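Local coordinates for eukaryotic translation initiation factor 2D (Homo sapiens, PDB 5W2F), which delivers tRNA to the P-site of the eukaryotic ribosome without needing GTP, the chain being the C-terminal part of this initiation factor, at residues Ala11-Leu16 and Cys62-Glu67; Lys124-Val129 and Gln169-Gln174. One frame throughout, in Å; residues are numbered along the deposited sequence.

Interaction 1: residues Ala11-Leu16 and Cys62-Glu67; sequences ASMTLL and CDCILE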
loop_
_atom_site.group_PDB
_atom_site.type_symbol
_atom_site.label_atom_id
_atom_site.label_comp_id
_atom_site.label_asym_id
_atom_site.label_seq_id
_atom_site.Cartn_x
_atom_site.Cartn_y
_atom_site.Cartn_z
ATOM N N ALA A 11 -14.554 2.217 9.382
ATOM C CA ALA A 11 -15.831 2.350 10.060
ATOM C C ALA A 11 -16.163 3.800 10.390
ATOM O O ALA A 11 -17.316 4.230 10.246
ATOM C CB ALA A 11 -15.833 1.511 11.333
ATOM N N SER A 12 -15.145 4.558 10.796
ATOM C CA SER A 12 -15.335 5.957 11.201
ATOM C C SER A 12 -15.866 6.867 10.099
ATOM O O SER A 12 -16.379 7.945 10.396
ATOM C CB SER A 12 -14.024 6.536 11.731
ATOM O OG SER A 12 -13.045 6.550 10.717
ATOM N N MET A 13 -15.704 6.469 8.839
ATOM C CA MET A 13 -16.141 7.296 7.699
ATOM C C MET A 13 -17.367 6.761 6.960
ATOM O O MET A 13 -17.711 7.261 5.892
ATOM C CB MET A 13 -14.978 7.453 6.727
ATOM C CG MET A 13 -13.767 8.071 7.401
ATOM S SD MET A 13 -12.340 8.251 6.340
ATOM C CE MET A 13 -12.680 9.808 5.561
ATOM N N THR A 14 -18.064 5.790 7.535
ATOM C CA THR A 14 -19.186 5.173 6.827
ATOM C C THR A 14 -20.308 6.153 6.486
ATOM O O THR A 14 -20.865 6.086 5.395
ATOM C CB THR A 14 -19.739 3.950 7.587
ATOM O OG1 THR A 14 -19.997 4.291 8.946
ATOM C CG2 THR A 14 -18.729 2.847 7.558
ATOM N N LEU A 15 -20.607 7.091 7.387
ATOM C CA LEU A 15 -21.677 8.062 7.118
ATOM C C LEU A 15 -21.342 8.996 5.955
ATOM O O LEU A 15 -22.238 9.395 5.209
ATOM C CB LEU A 15 -22.050 8.862 8.371
ATOM C CG LEU A 15 -22.603 8.042 9.543
ATOM C CD1 LEU A 15 -22.887 8.924 10.757
ATOM C CD2 LEU A 15 -23.851 7.286 9.111
ATOM N N LEU A 16 -20.062 9.324 5.787
ATOM C CA LEU A 16 -19.640 10.150 4.644
ATOM C C LEU A 16 -19.886 9.410 3.334
ATOM O O LEU A 16 -20.356 10.001 2.374
ATOM C CB LEU A 16 -18.167 10.545 4.763
ATOM C CG LEU A 16 -17.495 11.280 3.601
ATOM C CD1 LEU A 16 -18.250 12.568 3.293
ATOM C CD2 LEU A 16 -16.046 11.581 3.961
ATOM N N CYS A 62 -17.114 16.773 10.408
ATOM C CA CYS A 62 -16.353 17.115 11.616
ATOM C C CYS A 62 -15.942 15.866 12.373
ATOM O O CYS A 62 -14.804 15.748 12.831
ATOM C CB CYS A 62 -17.176 18.033 12.531
ATOM S SG CYS A 62 -17.327 19.717 11.920
ATOM N N ASP A 63 -16.879 14.930 12.463
ATOM C CA ASP A 63 -16.698 13.712 13.228
ATOM C C ASP A 63 -15.606 12.841 12.622
ATOM O O ASP A 63 -14.793 12.272 13.334
ATOM C CB ASP A 63 -18.028 12.956 13.284
ATOM C CG ASP A 63 -17.937 11.649 14.040
ATOM O OD1 ASP A 63 -17.416 11.644 15.174
ATOM O OD2 ASP A 63 -18.407 10.628 13.494
ATOM N N CYS A 64 -15.574 12.754 11.295
ATOM C CA CYS A 64 -14.636 11.811 10.722
ATOM C C CYS A 64 -13.338 12.372 10.184
ATOM O O CYS A 64 -12.429 11.576 9.948
ATOM C CB CYS A 64 -15.326 10.870 9.743
ATOM S SG CYS A 64 -15.934 11.608 8.238
ATOM N N ILE A 65 -13.203 13.700 10.022
ATOM C CA ILE A 65 -11.880 14.251 9.705
ATOM C C ILE A 65 -11.230 15.188 10.714
ATOM O O ILE A 65 -10.008 15.374 10.644
ATOM C CB ILE A 65 -11.802 14.844 8.278
ATOM C CG1 ILE A 65 -12.718 16.038 8.117
ATOM C CG2 ILE A 65 -12.134 13.770 7.241
ATOM C CD1 ILE A 65 -12.360 16.897 6.930
ATOM N N LEU A 66 -11.987 15.755 11.650
ATOM C CA LEU A 66 -11.398 16.633 12.665
ATOM C C LEU A 66 -11.099 15.899 13.966
ATOM O O LEU A 66 -11.873 15.039 14.397
ATOM C CB LEU A 66 -12.313 17.813 12.962
ATOM C CG LEU A 66 -12.763 18.648 11.767
ATOM C CD1 LEU A 66 -13.615 19.786 12.292
ATOM C CD2 LEU A 66 -11.585 19.175 10.958
ATOM N N GLU A 67 -9.981 16.269 14.590
ATOM C CA GLU A 67 -9.588 15.713 15.891
ATOM C C GLU A 67 -10.440 16.331 17.001
ATOM O O GLU A 67 -10.976 15.615 17.852
ATOM C CB GLU A 67 -8.096 15.964 16.189
ATOM C CG GLU A 67 -7.106 15.602 15.082
ATOM C CD GLU A 67 -7.343 14.229 14.475
ATOM O OE1 GLU A 67 -7.606 13.270 15.235
ATOM O OE2 GLU A 67 -7.256 14.112 13.232
HETATM O O HOH W 1 -12.071 9.108 10.891
HETATM O O HOH W 2 -16.522 9.100 12.755
#
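A water molecule joins Ser12 to Cys64: it lies 2.7 Å from Ser12 OG and donates a hydrogen bond to Cys64 O, also 2.7 Å away. Cys64 sits in the last turn of helix 59-65, where carbonyls run short of backbone N-H partners, and an exposed serine can reach such a group through water. Cys64 CB points toward the other segment and meets Ser12 O in a close van der Waals contact of 3.2 Å. A second water donates to Ser12 O; its link to Asp63 is doubtful, because that side chain has two conformers.

Both segments belong to the SWIB/MDM2 region, and the contact brings the turn leading into helix 14-17 against the end of helix 59-65, with helix 79-89 lining the buried side through Lys89, Cys86 and Leu82. There the chemistry turns apolar. Met13 CG lies 4.0 Å from Cys64 CB, and the bend at chi3 (85°) carries CE to within 4.3 Å of Ile65 CG2; methionine, long and unbranched, can bend to lie along Cys64 and reach Ile65. The small Cys64 thiol stands between its own N and carbonyl carbon (chi1 68°) and fits against Leu16, SG 4.3 Å from Leu16 CB. Met13 is the N-cap; next to it Thr14, the first residue of helix 14-17, donates from both OG1 and N to Ala11 O, the hydroxyl from 3.0 Å.

Interaction 2: residues Lys124-Val129 and Gln169-Gln174; sequences KKVTVV and QIQGNQ. With FMT (formic acid), chain D.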
loop_
_atom_site.group_PDB
_atom_site.type_symbol
_atom_site.label_atom_id
_atom_site.label_comp_id
_atom_site.label_asym_id
_atom_site.label_seq_id
_atom_site.Cartn_x
_atom_site.Cartn_y
_atom_site.Cartn_z
ATOM N N LYS A 124 30.316 -17.472 4.694
ATOM C CA LYS A 124 29.134 -17.992 3.971
ATOM C C LYS A 124 28.083 -16.906 3.784
ATOM O O LYS A 124 27.359 -16.528 4.711
ATOM C CB LYS A 124 28.502 -19.189 4.685
ATOM C CG LYS A 124 29.421 -20.395 4.830
ATOM C CD LYS A 124 29.961 -20.901 3.496
ATOM C CE LYS A 124 30.748 -22.188 3.664
ATOM N NZ LYS A 124 31.518 -22.498 2.431
ATOM N N LYS A 125 27.974 -16.446 2.550
ATOM C CA LYS A 125 27.056 -15.391 2.193
ATOM C C LYS A 125 25.717 -16.025 1.897
ATOM O O LYS A 125 25.641 -17.143 1.386
ATOM C CB LYS A 125 27.619 -14.688 0.965
ATOM C CG LYS A 125 27.010 -13.375 0.583
ATOM C CD LYS A 125 27.877 -12.644 -0.450
ATOM C CE LYS A 125 28.849 -11.643 0.160
ATOM N NZ LYS A 125 29.610 -10.920 -0.908
ATOM N N VAL A 126 24.666 -15.315 2.271
ATOM C CA VAL A 126 23.298 -15.679 1.951
ATOM C C VAL A 126 22.538 -14.465 1.446
ATOM O O VAL A 126 22.930 -13.327 1.694
ATOM C CB VAL A 126 22.550 -16.275 3.158
ATOM C CG1 VAL A 126 23.209 -17.582 3.573
ATOM C CG2 VAL A 126 22.431 -15.275 4.311
ATOM N N THR A 127 21.465 -14.740 0.723
ATOM C CA THR A 127 20.562 -13.727 0.180
ATOM C C THR A 127 19.233 -13.852 0.903
ATOM O O THR A 127 18.680 -14.955 1.004
ATOM C CB THR A 127 20.385 -13.924 -1.331
ATOM O OG1 THR A 127 21.668 -13.930 -1.959
ATOM C CG2 THR A 127 19.552 -12.834 -1.946
ATOM N N VAL A 128 18.747 -12.738 1.453
ATOM C CA VAL A 128 17.532 -12.727 2.264
ATOM C C VAL A 128 16.504 -11.802 1.622
ATOM O O VAL A 128 16.822 -10.657 1.294
ATOM C CB VAL A 128 17.848 -12.290 3.701
ATOM C CG1 VAL A 128 16.587 -12.270 4.550
ATOM C CG2 VAL A 128 18.969 -13.160 4.309
ATOM N N VAL A 129 15.284 -12.315 1.448
ATOM C CA VAL A 129 14.231 -11.615 0.709
ATOM C C VAL A 129 13.002 -11.450 1.585
ATOM O O VAL A 129 12.384 -12.450 1.979
ATOM C CB VAL A 129 13.864 -12.347 -0.593
ATOM C CG1 VAL A 129 12.930 -11.476 -1.440
ATOM C CG2 VAL A 129 15.124 -12.741 -1.366
ATOM N N GLN A 169 15.427 -17.304 2.351
ATOM C CA GLN A 169 16.875 -17.275 2.353
ATOM C C GLN A 169 17.395 -18.201 1.282
ATOM O O GLN A 169 16.922 -19.347 1.167
ATOM C CB GLN A 169 17.382 -17.674 3.715
ATOM C CG GLN A 169 17.080 -16.636 4.766
ATOM C CD GLN A 169 17.795 -16.917 6.078
ATOM O OE1 GLN A 169 18.003 -18.084 6.443
ATOM N NE2 GLN A 169 18.172 -15.854 6.800
ATOM N N ILE A 170 18.382 -17.729 0.535
ATOM C CA ILE A 170 19.033 -18.553 -0.469
ATOM C C ILE A 170 20.535 -18.557 -0.180
ATOM O O ILE A 170 21.114 -17.509 0.051
ATOM C CB ILE A 170 18.804 -18.048 -1.912
ATOM C CG1 ILE A 170 17.338 -17.653 -2.152
ATOM C CG2 ILE A 170 19.282 -19.107 -2.908
ATOM C CD1 ILE A 170 17.081 -16.152 -1.953
ATOM N N GLN A 171 21.150 -19.742 -0.181
ATOM C CA GLN A 171 22.597 -19.804 0.002
ATOM C C GLN A 171 23.296 -19.066 -1.148
ATOM O O GLN A 171 22.884 -19.150 -2.308
ATOM C CB GLN A 171 23.052 -21.261 0.058
ATOM C CG GLN A 171 22.632 -21.983 1.316
ATOM C CD GLN A 171 23.196 -21.378 2.594
ATOM O OE1 GLN A 171 22.470 -21.193 3.578
ATOM N NE2 GLN A 171 24.488 -21.076 2.590
ATOM N N GLY A 172 24.331 -18.312 -0.794
ATOM C CA GLY A 172 25.141 -17.614 -1.762
ATOM C C GLY A 172 24.594 -16.241 -2.132
ATOM O O GLY A 172 23.668 -15.735 -1.505
ATOM N N ASN A 173 25.212 -15.657 -3.155
ATOM C CA ASN A 173 24.905 -14.313 -3.631
ATOM C C ASN A 173 24.021 -14.426 -4.848
ATOM O O ASN A 173 24.492 -14.717 -5.956
ATOM C CB ASN A 173 26.193 -13.578 -3.929
ATOM C CG ASN A 173 25.968 -12.136 -4.343
ATOM O OD1 ASN A 173 24.866 -11.766 -4.765
ATOM N ND2 ASN A 173 27.018 -11.317 -4.241
ATOM N N GLN A 174 22.721 -14.206 -4.635
ATOM C CA GLN A 174 21.717 -14.523 -5.648
ATOM C C GLN A 174 20.894 -13.325 -6.066
ATOM O O GLN A 174 19.831 -13.490 -6.680
ATOM C CB GLN A 174 20.794 -15.639 -5.142
ATOM C CG GLN A 174 21.541 -16.845 -4.581
ATOM C CD GLN A 174 22.432 -17.564 -5.586
ATOM O OE1 GLN A 174 22.377 -17.331 -6.800
ATOM N NE2 GLN A 174 23.251 -18.477 -5.070
HETATM C C FMT D . 30.555 -13.264 -3.315
HETATM O O1 FMT D . 29.477 -12.809 -3.617
HETATM O O2 FMT D . 31.217 -12.638 -2.360
#
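Thr127 OG1 is held twice by the turn that follows strand 166-171: it donates to Gly172 O at 2.7 Å and accepts from Gln174 N at 2.9 Å. Its chi1 of -55° sets OG1 anti to the carbonyl carbon, facing that turn, while CG2 packs near Ile170 CD1. Threonine suits this buried place, offering a hydroxyl to the turn and a methyl to the core. Around it the antiparallel ladder is tight. Thr127 and Ile170 form a hydrogen-bonded pair: Thr127 N reaches Ile170 O over 2.9 Å, nearly straight at 171°, and Ile170 N reaches Thr127 O over 2.8 Å. In this SUI1 domain the two strands are neighbours in the mixed sheet, and helix 139-150 covers the Ile170 face through Leu146. Gly172 takes a positive phi (87°), readily reached by glycine, and its N donates to Lys125 O.

Whereas Thr127 and Ile170 are buried, Val128 and Gln169 on the other face are partly exposed. Val128 CG2 lies 3.8 Å from NE2 of Gln169, whose OE1 turns to Arg120. Where strand 124-130 begins, exposed Lys125 NZ (2.8 Å from O2) and Asn173 ND2 (2.9 Å from O1) hold a formic acid molecule, probably from the crystallisation liquor. Inside, polar groups are thus matched by neutral partners in fixed positions, whereas the solvent side presents a lysine and an amide to this ligand; probably ionised as formate, its charge would favour the cationic form of Lys125.

The two contacts belong to different regions, on opposite sides of the chain's centre, with their nearest atoms about 32 Å apart; no element is common to both. Interaction 1 joins helical ends in the SWIB/MDM2 region. It is small and mostly buried, relying on sulfur and hydrocarbon packing with water mediating between polar groups at its margin. Interaction 2, in the SUI1 region, buries more than twice the surface and is only partly buried: direct backbone bonds set the pairing of neighbouring strands, and a side-chain hydroxyl extends the bonding into the turn. The helical contact thus lacks a direct polar bond, whereas the strand contact is built on such bonds, with charge at its solvent end.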